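Superoxide dismutase (Anaplasma phagocytophilum, PDB 3JS4) probably disarms toxic superoxide radicals in the bacterial cell, turning them into oxygen and hydrogen peroxide at an iron centre. Local coordinates at residues 154-157 and 162-165. Residues are numbered along the deposited sequence; the frame is centred on the assembly and turned at random.
Sequences VYDE and LKVV
The phenol ring of Y155 meets L162 at its edge and not over a face: methyl CD2 of L162 sits near the ring plane, 4.3 Å from CD1 of Y155. Outside the pair, K160 and V226 touch the same tyrosine, while L162 reaches M123, I124 and F128 of helix 118-128. The second flat group, the carboxylate of D156, is engaged by the turn that follows its strand, where OD2 accepts a hydrogen bond from the backbone N of A159. D156 meets K163 through methylene groups, CB lying 3.7 Å from CG of K163, whereas OD1 of D156 and NZ of K163 are 6.0 Å apart, too far for a salt bridge. A bend at chi2 (-70°) carries the lysine chain away from the neighbouring strand.

Y155, D156, L162 and K163 belong to a beta hairpin, strands 149-156 and 161-168 of the antiparallel three-stranded sheet in the C-terminal domain of iron/manganese superoxide dismutases. V154 and K163 form a hydrogen-bonded pair: N of V154 donates to O of K163 at 2.9 Å and 172°, and N of K163 returns a bond to O of V154. That carbonyl oxygen also receives a CA-H contact from L162, at 3.2 Å. On the face shared with K163, CG2 of V154 packs 3.8 Å from CB of K163, and methyl CG1 of V154 lies 4.3 Å from CG2 of V165.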
ATOM      1  N   VAL A 154       9.563   0.704  -3.688  1.00  7.70           N
ATOM      2  CA  VAL A 154      10.398   0.581  -2.493  1.00  8.47           C
ATOM      3  C   VAL A 154      11.775   1.139  -2.728  1.00  9.37           C
ATOM      4  O   VAL A 154      12.201   1.269  -3.892  1.00  8.95           O
ATOM      5  CB  VAL A 154      10.556  -0.902  -2.016  1.00  8.56           C
ATOM      6  CG1 VAL A 154       9.189  -1.515  -1.727  1.00  7.64           C
ATOM      7  CG2 VAL A 154      11.357  -1.749  -3.050  1.00  7.46           C
ATOM      8  N   TYR A 155      12.469   1.462  -1.630  1.00  9.66           N
ATOM      9  CA  TYR A 155      13.903   1.694  -1.690  1.00 10.67           C
ATOM     10  C   TYR A 155      14.652   0.462  -1.179  1.00 11.35           C
ATOM     11  O   TYR A 155      14.496   0.062  -0.027  1.00 10.78           O
ATOM     12  CB  TYR A 155      14.318   2.946  -0.913  1.00 10.51           C
ATOM     13  CG  TYR A 155      15.814   3.181  -0.957  1.00 11.74           C
ATOM     14  CD1 TYR A 155      16.410   3.766  -2.064  1.00 13.26           C
ATOM     15  CD2 TYR A 155      16.636   2.779   0.096  1.00 13.99           C
ATOM     16  CE1 TYR A 155      17.779   3.968  -2.119  1.00 15.39           C
ATOM     17  CE2 TYR A 155      18.019   2.968   0.051  1.00 14.15           C
ATOM     18  CZ  TYR A 155      18.573   3.565  -1.060  1.00 15.26           C
ATOM     19  OH  TYR A 155      19.927   3.767  -1.129  1.00 18.32           O
ATOM     20  N   ASP A 156      15.462  -0.123  -2.058  1.00 12.38           N
ATOM     21  CA  ASP A 156      16.197  -1.347  -1.795  1.00 13.73           C
ATOM     22  C   ASP A 156      17.576  -0.943  -1.295  1.00 14.91           C
ATOM     23  O   ASP A 156      18.401  -0.421  -2.062  1.00 13.99           O
ATOM     24  CB  ASP A 156      16.297  -2.177  -3.086  1.00 13.75           C
ATOM     25  CG  ASP A 156      17.026  -3.504  -2.900  1.00 15.57           C
ATOM     26  OD1 ASP A 156      16.471  -4.535  -3.325  1.00 18.05           O
ATOM     27  OD2 ASP A 156      18.142  -3.529  -2.344  1.00 14.71           O
ATOM     28  N   GLU A 157      17.807  -1.173  -0.006  1.00 16.23           N
ATOM     29  CA  GLU A 157      19.055  -0.762   0.643  1.00 18.18           C
ATOM     30  C   GLU A 157      20.313  -1.419   0.086  1.00 18.67           C
ATOM     31  O   GLU A 157      21.384  -0.815   0.124  1.00 18.81           O
ATOM     32  CB  GLU A 157      18.972  -0.980   2.150  1.00 18.49           C
ATOM     33  CG  GLU A 157      18.064   0.041   2.826  1.00 22.29           C
ATOM     34  CD  GLU A 157      17.622  -0.386   4.225  1.00 27.09           C
ATOM     35  OE1 GLU A 157      18.293  -1.256   4.832  1.00 27.65           O
ATOM     36  OE2 GLU A 157      16.598   0.155   4.707  1.00 28.26           O
ATOM     37  N   LEU A 162      15.686   2.604  -6.188  1.00 10.85           N
ATOM     38  CA  LEU A 162      14.267   2.325  -6.122  1.00 10.35           C
ATOM     39  C   LEU A 162      14.012   1.039  -6.902  1.00 10.28           C
ATOM     40  O   LEU A 162      14.732   0.730  -7.860  1.00 10.37           O
ATOM     41  CB  LEU A 162      13.459   3.482  -6.721  1.00 10.55           C
ATOM     42  CG  LEU A 162      13.676   4.890  -6.143  1.00 10.89           C
ATOM     43  CD1 LEU A 162      12.930   5.913  -6.997  1.00 11.35           C
ATOM     44  CD2 LEU A 162      13.196   4.993  -4.684  1.00  9.14           C
ATOM     45  N   LYS A 163      13.023   0.272  -6.452  1.00  9.58           N
ATOM     46  CA  LYS A 163      12.578  -0.934  -7.139  1.00  9.39           C
ATOM     47  C   LYS A 163      11.055  -0.978  -7.094  1.00  8.79           C
ATOM     48  O   LYS A 163      10.442  -0.391  -6.201  1.00  8.65           O
ATOM     49  CB  LYS A 163      13.110  -2.187  -6.437  1.00  9.51           C
ATOM     50  CG  LYS A 163      14.638  -2.383  -6.433  1.00 10.57           C
ATOM     51  CD  LYS A 163      15.181  -2.726  -7.787  1.00 13.81           C
ATOM     52  CE  LYS A 163      16.714  -2.707  -7.781  1.00 15.65           C
ATOM     53  NZ  LYS A 163      17.232  -3.046  -9.130  1.00 15.82           N
ATOM     54  N   VAL A 164      10.451  -1.686  -8.047  1.00  8.52           N
ATOM     55  CA  VAL A 164       9.042  -2.070  -7.932  1.00  7.41           C
ATOM     56  C   VAL A 164       8.959  -3.574  -7.631  1.00  7.98           C
ATOM     57  O   VAL A 164       9.599  -4.383  -8.325  1.00  7.05           O
ATOM     58  CB  VAL A 164       8.275  -1.736  -9.205  1.00  7.44           C
ATOM     59  CG1 VAL A 164       6.810  -2.197  -9.086  1.00  7.99           C
ATOM     60  CG2 VAL A 164       8.338  -0.204  -9.500  1.00  6.62           C
ATOM     61  N   VAL A 165       8.215  -3.942  -6.582  1.00  7.72           N
ATOM     62  CA  VAL A 165       7.958  -5.358  -6.301  1.00  8.69           C
ATOM     63  C   VAL A 165       6.465  -5.573  -6.045  1.00  8.42           C
ATOM     64  O   VAL A 165       5.777  -4.651  -5.651  1.00  9.21           O
ATOM     65  CB  VAL A 165       8.770  -5.908  -5.078  1.00  8.40           C
ATOM     66  CG1 VAL A 165      10.293  -5.802  -5.316  1.00  9.71           C
ATOM     67  CG2 VAL A 165       8.395  -5.187  -3.762  1.00  8.52           C
TER